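Local coordinates for protein type III effector XopAI (Xanthomonas citri, PDB 6K93) that is a type III effector with a mono-ADP-ribosyltransferase fold that probably binds arginine-containing peptides and is associated with cell invasion, at residues A111-T116 and C202-L207; P158-M163 and S209-Y214; K272-F277 and E285-P290; V181-L186 and D243-A248. All coordinates share one frame; numbering follows the deposited sequence.

Contact 1: residues A111-T116 and C202-L207; sequences AQFRST and CIISAL
Phe113 lays one face of its ring over the CG2 methyl of Ile204, which stands 3.8 Å from the ring centroid and 20° off the ring normal, a CH-pi contact shifted toward the CG and CD1 rim. The ring gets there because CG is anti to the backbone N of Phe113 (chi1 -172°), so that it leans onto helix 194-209 from the loop joining helices 95-109 and 117-128. Leu102 and Val106 of helix 95-109 also pack on the ring, which marks this end as interhelical core.

Beside it the contact turns polar. The backbone N of Ser115 donates to Ser205 OG over 2.8 Å, nearly straight at 167°, and the same oxygen lies 3.3 Å from Arg114 CA. Ser115 CB rests at 4.0 Å against the SG of Cys202, one helical turn before Ser205. Both serine hydroxyls are hydrogen-bonded to the carboxylate of Asp167, one to each oxygen, which ties the loop and helix 194-209 to helix 165-174. Arg114 turns back along its own loop, and its NH1 donates to Ala111 O and to Phe113 O, each at 2.9 Å.

Ser205 OG is thus a buried hydroxyl held by both a loop amide and a carboxylate; if, as is likely, Asp167 accepts from it, a lone pair is left for the amide, and the loop is fixed by directed bonds as well as by apolar packing.

Contact 2: residues P158-M163 and S209-Y214; sequences PELKYM and SLPEEY
Met163 curls its thioether against the C-terminal end of helix 194-209, where its CE lies 3.1 Å from Ser209 OG and 3.7 Å from Leu210 CD2. Bends at both chi2 and chi3 (chi2 -66°) fold the chain back so that the sulfur and methyl lead. The serine hydroxyl itself is engaged with Ser205 O, one turn back in its helix, so the thioether meets an oxygen already in use.

The closely packed part continues through the leucines. Leu160 and Leu210 run side by side and point the same way, touching through their CD2 methyls at 3.7 Å. Leu160 CD2 also comes within 3.8 Å of Tyr214 CZ, while Leu210 CD2 sits over the centre of one face of that ring. Phe277 packs against both leucines, and Leu171 of helix 165-174 adds to the apolar cover of Leu210.

Toward solvent the contact thins. Pro211 CG reaches Glu159 O at 3.6 Å, and the exposed Glu213 brings OE2 to 3.4 Å from Glu159 CB. The two carboxylates stay apart, with their OE2 atoms 5.2 Å from each other.

At the boundary Tyr214 OH donates to Glu159 OE2 over 2.7 Å, meeting it on the anti side and 17° out of the carboxylate plane. Ring and carboxylate are nearly coplanar. The phenol bond would be expected to stabilise the Glu159 carboxylate, opposing any rise in pKa from Glu213, and it joins a loop between two helices to a loop leading from a helix to a strand, a polar bond beside the apolar leucine packing.

Contact 3: residues K272-F277 and E285-P290; sequences KRISMF and EVLFPP
Ile274 holds CG1 between its backbone N and carbonyl carbon (chi1 64°), and Glu285 sets CG anti to its backbone N (chi1 -178°) with the chain extended beyond; these torsions bring the two side chains across one another in a beta hairpin formed by strands 272-273 and 285-288. Ile274 CD1 ends 3.7 Å from Glu285 CD, so the aliphatic branch covers the carboxylate carbon as well as the methylenes, and it also approaches Leu287 CB.

The pairing is antiparallel and short. Lys272 and Leu287 form the hydrogen-bonded pair: Leu287 N donates to Lys272 O at 3.0 Å, while the return bond from Lys272 N to Leu287 O is weak at 3.4 Å. Arg273 faces Val286 as a non-hydrogen-bonded pair, their CA atoms 4.6 Å apart. Beyond it Ile274 N donates to Glu285 O over 3.0 Å in a nearly straight bond (172°), extending the link past the end of strand 272-273.

Lys272 and Leu287 project to the face covered by Leu207 of helix 194-209; Arg273 and Val286 project to the other, where Arg273 forms a salt bridge with Glu251. Buried Glu285 finds its polar partner outside the hairpin, OE2 accepting from Trp174 NE1, and Trp174 also packs on Ile274 and Leu287. Val286 and Phe288 bond through their backbones to strand 247-250, making strand 285-288 the central one of three.

Glu285 O has a second donor besides the Ile274 amide: a water 2.8 Å away, which in turn accepts weakly from Ser275 N.

Contact 4: residues V181-L186 and D243-A248; sequences VVQDVL and DRRFFA
Residues 182-185 form a type I beta turn whose backbone approaches residues 244-246 just before strand 247-250, with the CA atoms of Gln183 and Phe246 5.0 Å apart. Phe246 N donates to Gln183 O at 3.1 Å. One water is shared by the two loops: it donates to Gln183 O and Arg244 O and accepts from Leu186 N. On the second segment, Asp243 OD1 accepts from Arg245 N, an Asx turn that shapes the approach to the strand.

Gln183 returns the backbone bond with its side chain. CG is anti to the backbone N (chi1 176°) and the chain runs on extended, so NE2 reaches Phe246 O at 2.9 Å, with a C=O...N angle of 176°. Arg244 grips Leu186 O side-on, from NE at 2.6 Å and NH2 at 2.8 Å, the oxygen lying in the guanidinium plane; Trp103 adds a cation-pi partner to this arginine. Arg245 runs alongside Asp184 and turns its guanidinium near the Gln183 amide; its salt bridge to Asp184 is long and doubtful, and Glu224 on strand 218-224 is a second salt-bridge partner.

Phe246 presents its ring edge to Gln183 O, while CE1 meets Val182 CG2 at 3.7 Å. Ile203 and Ile204 of helix 194-209 and the nearby Pro290 also pack on this ring, which places the contact at the seam between the helical part of the chain and the three-stranded sheet that begins with strand 247-250.

Helix 194-209 and its end connect all four contacts: contact 1 lies on it, contact 2 continues from its C-terminal end, and its Leu207, Ile203 and Ile204 pack against contacts 3 and 4. Contacts 1 and 3 are buried, whereas contacts 2 and 4 are only partly so. Contact 2 is the most peripheral, its centre about 17 Å from that of the chain, against about 6 Å for contact 4. Contacts 3 and 4 share a sheet through neighbouring strands 285-288 and 247-250. Backbone pairing dominates contact 3; contact 1 combines a CH-pi contact with a serine hydroxyl bond, contact 2 methionine and leucine packing with a tyrosine-carboxylate bond, and contact 4 relies on arginine and glutamine bonds to carbonyls.

Contact 1: residues A111-T116 and C202-L207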
# COMPACT_ATOMS: atom_id res chain seq x y z
N ALA A 111 0.70 7.87 12.55
CA ALA A 111 1.87 6.99 12.59
C ALA A 111 1.78 5.92 13.67
O ALA A 111 2.65 5.04 13.72
CB ALA A 111 3.14 7.82 12.81
N GLN A 112 0.76 5.95 14.53
CA GLN A 112 0.59 4.92 15.54
C GLN A 112 -0.35 3.81 15.08
O GLN A 112 -0.65 2.90 15.86
CB GLN A 112 0.07 5.54 16.84
CG GLN A 112 0.84 6.80 17.28
CD GLN A 112 2.36 6.65 17.21
OE1 GLN A 112 3.06 7.50 16.65
NE2 GLN A 112 2.88 5.57 17.79
N PHE A 113 -0.81 3.86 13.83
CA PHE A 113 -1.64 2.79 13.28
C PHE A 113 -0.91 1.46 13.35
O PHE A 113 0.23 1.36 12.92
CB PHE A 113 -2.01 3.12 11.82
CG PHE A 113 -3.02 2.17 11.22
CD1 PHE A 113 -2.67 0.88 10.85
CD2 PHE A 113 -4.32 2.58 11.00
CE1 PHE A 113 -3.59 0.03 10.33
CE2 PHE A 113 -5.26 1.71 10.46
CZ PHE A 113 -4.88 0.44 10.13
N ARG A 114 -1.58 0.44 13.88
CA ARG A 114 -1.00 -0.90 13.92
C ARG A 114 -2.07 -1.96 13.69
O ARG A 114 -3.17 -1.88 14.25
CB ARG A 114 -0.33 -1.18 15.29
CG ARG A 114 0.83 -0.27 15.66
CD ARG A 114 2.07 -0.58 14.80
NE ARG A 114 3.25 0.16 15.21
CZ ARG A 114 3.52 1.42 14.88
NH1 ARG A 114 2.68 2.13 14.16
NH2 ARG A 114 4.66 1.99 15.30
N SER A 115 -1.72 -2.99 12.93
CA SER A 115 -2.59 -4.13 12.78
C SER A 115 -2.60 -4.96 14.07
O SER A 115 -1.60 -5.07 14.78
CB SER A 115 -2.17 -5.02 11.61
OG SER A 115 -0.89 -5.64 11.89
N THR A 116 -3.75 -5.53 14.37
CA THR A 116 -3.94 -6.44 15.49
C THR A 116 -3.65 -7.87 15.04
O THR A 116 -3.67 -8.17 13.84
CB THR A 116 -5.36 -6.36 16.02
OG1 THR A 116 -6.25 -6.86 15.01
CG2 THR A 116 -5.72 -4.95 16.40
N CYS A 202 -2.73 -4.19 7.03
CA CYS A 202 -1.37 -4.68 7.25
C CYS A 202 -0.33 -3.87 6.49
O CYS A 202 0.77 -3.66 7.01
CB CYS A 202 -1.30 -6.16 6.91
SG CYS A 202 -2.12 -7.15 8.19
N ILE A 203 -0.65 -3.36 5.30
CA ILE A 203 0.31 -2.50 4.62
C ILE A 203 0.49 -1.20 5.38
O ILE A 203 1.61 -0.73 5.59
CB ILE A 203 -0.13 -2.22 3.17
CG1 ILE A 203 -0.18 -3.50 2.34
CG2 ILE A 203 0.82 -1.20 2.53
CD1 ILE A 203 -0.81 -3.30 0.96
N ILE A 204 -0.61 -0.58 5.82
CA ILE A 204 -0.51 0.67 6.56
C ILE A 204 0.27 0.47 7.84
O ILE A 204 1.12 1.28 8.19
CB ILE A 204 -1.91 1.25 6.84
CG1 ILE A 204 -2.59 1.61 5.52
CG2 ILE A 204 -1.82 2.48 7.73
CD1 ILE A 204 -4.06 1.97 5.67
N SER A 205 -0.02 -0.62 8.55
CA SER A 205 0.70 -0.95 9.77
C SER A 205 2.19 -1.09 9.50
O SER A 205 3.01 -0.58 10.26
CB SER A 205 0.12 -2.24 10.35
OG SER A 205 0.69 -2.53 11.60
N ALA A 206 2.54 -1.79 8.42
CA ALA A 206 3.95 -1.97 8.08
C ALA A 206 4.61 -0.62 7.82
O ALA A 206 5.74 -0.37 8.28
CB ALA A 206 4.09 -2.85 6.85
N LEU A 207 3.95 0.24 7.05
CA LEU A 207 4.57 1.51 6.67
C LEU A 207 4.79 2.41 7.87
O LEU A 207 5.79 3.15 7.91
CB LEU A 207 3.73 2.20 5.61
CG LEU A 207 3.72 1.47 4.25
CD1 LEU A 207 2.64 2.06 3.36
CD2 LEU A 207 5.07 1.55 3.56

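Contact 2: residues P158-M163 and S209-Y214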
# COMPACT_ATOMS: atom_id res chain seq x y z
N PRO A 158 18.23 -6.83 12.44
CA PRO A 158 17.61 -6.71 13.76
C PRO A 158 16.85 -5.43 13.98
O PRO A 158 16.01 -5.41 14.90
CB PRO A 158 18.81 -6.80 14.73
CG PRO A 158 19.91 -7.44 13.94
CD PRO A 158 19.68 -7.10 12.50
N GLU A 159 17.08 -4.37 13.21
CA GLU A 159 16.27 -3.17 13.34
C GLU A 159 14.81 -3.46 13.02
O GLU A 159 13.94 -2.64 13.36
CB GLU A 159 16.82 -2.06 12.44
CG GLU A 159 16.52 -2.15 10.97
CD GLU A 159 17.42 -3.06 10.19
OE1 GLU A 159 18.30 -3.73 10.79
OE2 GLU A 159 17.28 -3.10 8.95
N LEU A 160 14.52 -4.58 12.39
CA LEU A 160 13.16 -4.98 12.05
C LEU A 160 12.54 -5.91 13.08
O LEU A 160 11.44 -6.41 12.86
CB LEU A 160 13.15 -5.67 10.69
CG LEU A 160 13.58 -4.85 9.46
CD1 LEU A 160 13.61 -5.74 8.24
CD2 LEU A 160 12.63 -3.70 9.25
N LYS A 161 13.19 -6.16 14.21
CA LYS A 161 12.73 -7.23 15.09
C LYS A 161 11.39 -6.94 15.75
O LYS A 161 10.74 -7.88 16.24
CB LYS A 161 13.80 -7.54 16.15
CG LYS A 161 13.94 -6.49 17.25
CD LYS A 161 15.08 -6.92 18.20
CE LYS A 161 15.09 -6.12 19.48
NZ LYS A 161 16.38 -6.26 20.20
N TYR A 162 10.95 -5.69 15.78
CA TYR A 162 9.65 -5.36 16.35
C TYR A 162 8.53 -5.42 15.32
O TYR A 162 7.36 -5.33 15.71
CB TYR A 162 9.69 -3.98 16.99
CG TYR A 162 10.79 -3.87 18.01
CD1 TYR A 162 10.73 -4.59 19.18
CD2 TYR A 162 11.89 -3.07 17.77
CE1 TYR A 162 11.75 -4.50 20.11
CE2 TYR A 162 12.91 -2.99 18.68
CZ TYR A 162 12.83 -3.71 19.85
OH TYR A 162 13.85 -3.62 20.76
N MET A 163 8.87 -5.57 14.04
CA MET A 163 7.86 -5.67 13.00
C MET A 163 7.07 -6.95 13.15
O MET A 163 7.64 -8.01 13.46
CB MET A 163 8.49 -5.65 11.62
CG MET A 163 9.30 -4.42 11.31
SD MET A 163 8.31 -2.94 11.21
CE MET A 163 7.31 -3.22 9.72
N SER A 209 5.19 1.30 11.02
CA SER A 209 6.01 0.67 12.04
C SER A 209 7.46 0.49 11.60
O SER A 209 8.32 0.32 12.47
CB SER A 209 5.41 -0.68 12.45
OG SER A 209 5.28 -1.57 11.40
N LEU A 210 7.76 0.57 10.29
CA LEU A 210 9.15 0.53 9.85
C LEU A 210 9.95 1.61 10.57
O LEU A 210 9.46 2.73 10.72
CB LEU A 210 9.27 0.76 8.34
CG LEU A 210 8.98 -0.46 7.45
CD1 LEU A 210 8.93 -0.07 6.00
CD2 LEU A 210 9.99 -1.60 7.67
N PRO A 211 11.17 1.32 11.00
CA PRO A 211 11.96 2.36 11.67
C PRO A 211 12.35 3.48 10.71
O PRO A 211 12.31 3.35 9.48
CB PRO A 211 13.19 1.61 12.20
CG PRO A 211 13.22 0.30 11.49
CD PRO A 211 11.82 -0.00 10.99
N GLU A 212 12.76 4.60 11.32
CA GLU A 212 12.94 5.84 10.56
C GLU A 212 14.07 5.74 9.55
O GLU A 212 14.07 6.48 8.55
CB GLU A 212 13.17 7.00 11.53
CG GLU A 212 13.53 8.34 10.89
CD GLU A 212 12.48 8.90 9.94
OE1 GLU A 212 11.36 8.36 9.82
OE2 GLU A 212 12.79 9.93 9.32
N GLU A 213 15.02 4.82 9.72
CA GLU A 213 16.06 4.69 8.71
C GLU A 213 15.52 4.19 7.37
O GLU A 213 16.23 4.30 6.37
CB GLU A 213 17.18 3.77 9.22
CG GLU A 213 16.70 2.42 9.71
CD GLU A 213 16.58 2.33 11.23
OE1 GLU A 213 16.06 3.28 11.86
OE2 GLU A 213 17.01 1.30 11.79
N TYR A 214 14.29 3.67 7.33
CA TYR A 214 13.66 3.28 6.08
C TYR A 214 12.97 4.45 5.38
O TYR A 214 12.55 4.29 4.23
CB TYR A 214 12.64 2.14 6.32
CG TYR A 214 13.34 0.83 6.53
CD1 TYR A 214 13.91 0.51 7.76
CD2 TYR A 214 13.49 -0.08 5.49
CE1 TYR A 214 14.59 -0.68 7.95
CE2 TYR A 214 14.17 -1.27 5.68
CZ TYR A 214 14.71 -1.56 6.90
OH TYR A 214 15.39 -2.75 7.07

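Contact 3: residues K272-F277 and E285-P290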
# COMPACT_ATOMS: atom_id res chain seq x y z
N LYS A 272 8.42 5.42 2.69
CA LYS A 272 9.26 4.32 3.14
C LYS A 272 9.81 3.54 1.96
O LYS A 272 9.09 3.21 1.01
CB LYS A 272 8.47 3.38 4.06
CG LYS A 272 8.15 3.98 5.41
CD LYS A 272 9.38 4.16 6.23
CE LYS A 272 9.10 4.59 7.65
NZ LYS A 272 8.65 6.00 7.72
N ARG A 273 11.10 3.23 2.05
CA ARG A 273 11.80 2.42 1.06
C ARG A 273 11.46 0.97 1.29
O ARG A 273 11.71 0.43 2.37
CB ARG A 273 13.30 2.63 1.21
CG ARG A 273 13.70 4.09 1.22
CD ARG A 273 15.17 4.24 1.58
NE ARG A 273 15.96 4.04 0.39
CZ ARG A 273 17.28 4.21 0.35
NH1 ARG A 273 17.94 4.58 1.45
NH2 ARG A 273 17.96 4.02 -0.77
N ILE A 274 10.85 0.32 0.29
CA ILE A 274 10.43 -1.07 0.45
C ILE A 274 11.18 -2.02 -0.46
O ILE A 274 10.80 -3.20 -0.57
CB ILE A 274 8.91 -1.20 0.28
CG1 ILE A 274 8.44 -0.85 -1.14
CG2 ILE A 274 8.19 -0.31 1.29
CD1 ILE A 274 6.98 -1.32 -1.41
N SER A 275 12.28 -1.57 -1.07
CA SER A 275 13.09 -2.45 -1.92
C SER A 275 13.57 -3.70 -1.18
O SER A 275 13.66 -4.78 -1.78
CB SER A 275 14.27 -1.67 -2.51
OG SER A 275 15.09 -1.10 -1.48
N MET A 276 13.85 -3.59 0.11
CA MET A 276 14.27 -4.75 0.89
C MET A 276 13.22 -5.87 0.90
O MET A 276 13.58 -7.05 1.09
CB MET A 276 14.56 -4.31 2.34
CG MET A 276 15.76 -3.42 2.52
SD MET A 276 17.02 -4.33 3.42
CE MET A 276 16.17 -4.69 4.96
N PHE A 277 11.93 -5.52 0.74
CA PHE A 277 10.84 -6.46 0.88
C PHE A 277 10.24 -6.86 -0.45
O PHE A 277 9.49 -7.83 -0.51
CB PHE A 277 9.77 -5.86 1.79
CG PHE A 277 10.36 -5.21 2.98
CD1 PHE A 277 10.98 -6.00 3.94
CD2 PHE A 277 10.37 -3.84 3.13
CE1 PHE A 277 11.59 -5.42 5.04
CE2 PHE A 277 10.95 -3.26 4.23
CZ PHE A 277 11.58 -4.03 5.17
N GLU A 285 11.49 1.17 -4.82
CA GLU A 285 10.14 1.68 -4.59
C GLU A 285 10.04 2.35 -3.24
O GLU A 285 10.58 1.87 -2.24
CB GLU A 285 9.12 0.55 -4.71
CG GLU A 285 7.70 1.01 -4.52
CD GLU A 285 6.68 -0.07 -4.88
OE1 GLU A 285 7.05 -1.23 -5.12
OE2 GLU A 285 5.49 0.28 -4.93
N VAL A 286 9.32 3.46 -3.22
CA VAL A 286 8.93 4.19 -2.02
C VAL A 286 7.41 4.21 -2.00
O VAL A 286 6.79 4.51 -3.02
CB VAL A 286 9.49 5.63 -2.00
CG1 VAL A 286 8.92 6.45 -0.89
CG2 VAL A 286 11.03 5.56 -1.92
N LEU A 287 6.81 3.87 -0.86
CA LEU A 287 5.36 3.69 -0.77
C LEU A 287 4.82 4.58 0.33
O LEU A 287 5.35 4.57 1.45
CB LEU A 287 5.01 2.24 -0.52
CG LEU A 287 3.52 1.95 -0.56
CD1 LEU A 287 2.91 2.25 -1.90
CD2 LEU A 287 3.27 0.51 -0.18
N PHE A 288 3.81 5.36 -0.00
CA PHE A 288 3.11 6.21 0.96
C PHE A 288 1.74 5.63 1.29
O PHE A 288 1.03 5.18 0.37
CB PHE A 288 2.91 7.63 0.43
CG PHE A 288 4.17 8.36 0.01
CD1 PHE A 288 4.61 8.26 -1.28
CD2 PHE A 288 4.81 9.21 0.89
CE1 PHE A 288 5.73 8.97 -1.70
CE2 PHE A 288 5.93 9.91 0.47
CZ PHE A 288 6.37 9.80 -0.82
N PRO A 289 1.33 5.64 2.55
CA PRO A 289 0.02 5.09 2.89
C PRO A 289 -1.10 6.09 2.66
O PRO A 289 -0.86 7.31 2.65
CB PRO A 289 0.16 4.79 4.39
CG PRO A 289 1.13 5.82 4.87
CD PRO A 289 2.12 6.03 3.73
N PRO A 290 -2.33 5.61 2.51
CA PRO A 290 -3.48 6.51 2.64
C PRO A 290 -3.32 7.36 3.89
O PRO A 290 -2.85 6.88 4.92
CB PRO A 290 -4.68 5.56 2.73
CG PRO A 290 -4.20 4.31 1.97
CD PRO A 290 -2.75 4.20 2.34
O HOH W 1 13.34 1.56 -2.09

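Contact 4: residues V181-L186 and D243-A248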
# COMPACT_ATOMS: atom_id res chain seq x y z
N VAL A 181 -5.96 -5.08 -5.65
CA VAL A 181 -7.08 -5.21 -4.74
C VAL A 181 -7.07 -4.13 -3.68
O VAL A 181 -8.11 -3.87 -3.05
CB VAL A 181 -7.10 -6.61 -4.08
CG1 VAL A 181 -6.14 -6.74 -2.94
CG2 VAL A 181 -8.55 -6.96 -3.61
N VAL A 182 -5.94 -3.48 -3.45
CA VAL A 182 -5.81 -2.62 -2.28
C VAL A 182 -5.44 -1.17 -2.60
O VAL A 182 -5.71 -0.29 -1.78
CB VAL A 182 -4.78 -3.23 -1.29
CG1 VAL A 182 -3.37 -3.29 -1.92
CG2 VAL A 182 -4.75 -2.50 0.03
N GLN A 183 -4.80 -0.92 -3.75
CA GLN A 183 -4.26 0.42 -3.98
C GLN A 183 -5.31 1.49 -3.74
O GLN A 183 -5.02 2.53 -3.12
CB GLN A 183 -3.70 0.56 -5.39
CG GLN A 183 -3.21 1.99 -5.71
CD GLN A 183 -2.18 2.04 -6.81
OE1 GLN A 183 -2.32 1.43 -7.87
NE2 GLN A 183 -1.12 2.82 -6.57
N ASP A 184 -6.53 1.28 -4.22
CA ASP A 184 -7.57 2.31 -4.21
C ASP A 184 -8.70 2.02 -3.22
O ASP A 184 -9.72 2.72 -3.26
CB ASP A 184 -8.21 2.46 -5.59
CG ASP A 184 -7.34 3.20 -6.61
OD1 ASP A 184 -6.26 3.62 -6.25
OD2 ASP A 184 -7.78 3.35 -7.76
N VAL A 185 -8.53 1.04 -2.32
CA VAL A 185 -9.67 0.57 -1.54
C VAL A 185 -10.21 1.62 -0.59
O VAL A 185 -11.39 1.55 -0.22
CB VAL A 185 -9.31 -0.73 -0.79
CG1 VAL A 185 -8.36 -0.47 0.38
CG2 VAL A 185 -10.60 -1.48 -0.32
N LEU A 186 -9.42 2.62 -0.18
CA LEU A 186 -9.92 3.69 0.67
C LEU A 186 -10.29 4.95 -0.10
O LEU A 186 -10.67 5.95 0.52
CB LEU A 186 -8.88 4.03 1.76
CG LEU A 186 -8.64 2.93 2.77
CD1 LEU A 186 -7.56 3.29 3.78
CD2 LEU A 186 -9.94 2.56 3.50
N ASP A 243 -4.02 12.17 0.43
CA ASP A 243 -4.11 11.05 -0.50
C ASP A 243 -4.79 9.87 0.19
O ASP A 243 -4.41 9.49 1.30
CB ASP A 243 -2.70 10.67 -0.97
CG ASP A 243 -2.71 9.87 -2.28
OD1 ASP A 243 -3.77 9.32 -2.65
OD2 ASP A 243 -1.66 9.84 -2.92
N ARG A 244 -5.83 9.34 -0.43
CA ARG A 244 -6.50 8.16 0.09
C ARG A 244 -5.99 6.87 -0.54
O ARG A 244 -6.46 5.79 -0.18
CB ARG A 244 -8.02 8.30 -0.08
CG ARG A 244 -8.53 9.56 0.63
CD ARG A 244 -10.04 9.72 0.67
NE ARG A 244 -10.74 8.53 1.09
CZ ARG A 244 -11.88 8.54 1.77
NH1 ARG A 244 -12.44 9.69 2.14
NH2 ARG A 244 -12.46 7.38 2.10
N ARG A 245 -5.05 6.98 -1.48
CA ARG A 245 -4.44 5.84 -2.14
C ARG A 245 -3.16 5.41 -1.45
O ARG A 245 -2.51 6.18 -0.73
CB ARG A 245 -4.15 6.15 -3.62
CG ARG A 245 -5.41 6.59 -4.36
CD ARG A 245 -5.36 6.23 -5.90
NE ARG A 245 -4.16 6.68 -6.43
CZ ARG A 245 -3.33 6.15 -7.35
NH1 ARG A 245 -3.53 5.02 -8.06
NH2 ARG A 245 -2.24 6.80 -7.58
N PHE A 246 -2.80 4.15 -1.69
CA PHE A 246 -1.42 3.69 -1.57
C PHE A 246 -0.67 4.23 -2.77
O PHE A 246 -0.82 3.75 -3.89
CB PHE A 246 -1.34 2.17 -1.50
CG PHE A 246 -1.94 1.62 -0.25
CD1 PHE A 246 -3.28 1.40 -0.18
CD2 PHE A 246 -1.15 1.36 0.86
CE1 PHE A 246 -3.86 0.92 0.98
CE2 PHE A 246 -1.72 0.90 2.01
CZ PHE A 246 -3.09 0.68 2.07
N PHE A 247 0.14 5.26 -2.55
CA PHE A 247 0.80 5.98 -3.62
C PHE A 247 2.25 5.52 -3.74
O PHE A 247 3.03 5.65 -2.78
CB PHE A 247 0.76 7.48 -3.36
CG PHE A 247 1.37 8.31 -4.46
CD1 PHE A 247 0.83 8.30 -5.75
CD2 PHE A 247 2.46 9.11 -4.20
CE1 PHE A 247 1.39 9.09 -6.75
CE2 PHE A 247 3.02 9.89 -5.20
CZ PHE A 247 2.48 9.89 -6.46
N ALA A 248 2.58 4.92 -4.86
CA ALA A 248 3.91 4.39 -5.09
C ALA A 248 4.74 5.31 -5.97
O ALA A 248 4.24 6.00 -6.86
CB ALA A 248 3.85 3.01 -5.73
O HOH W 2 -6.58 3.10 -0.81
O HOH W 3 -5.96 3.82 -9.61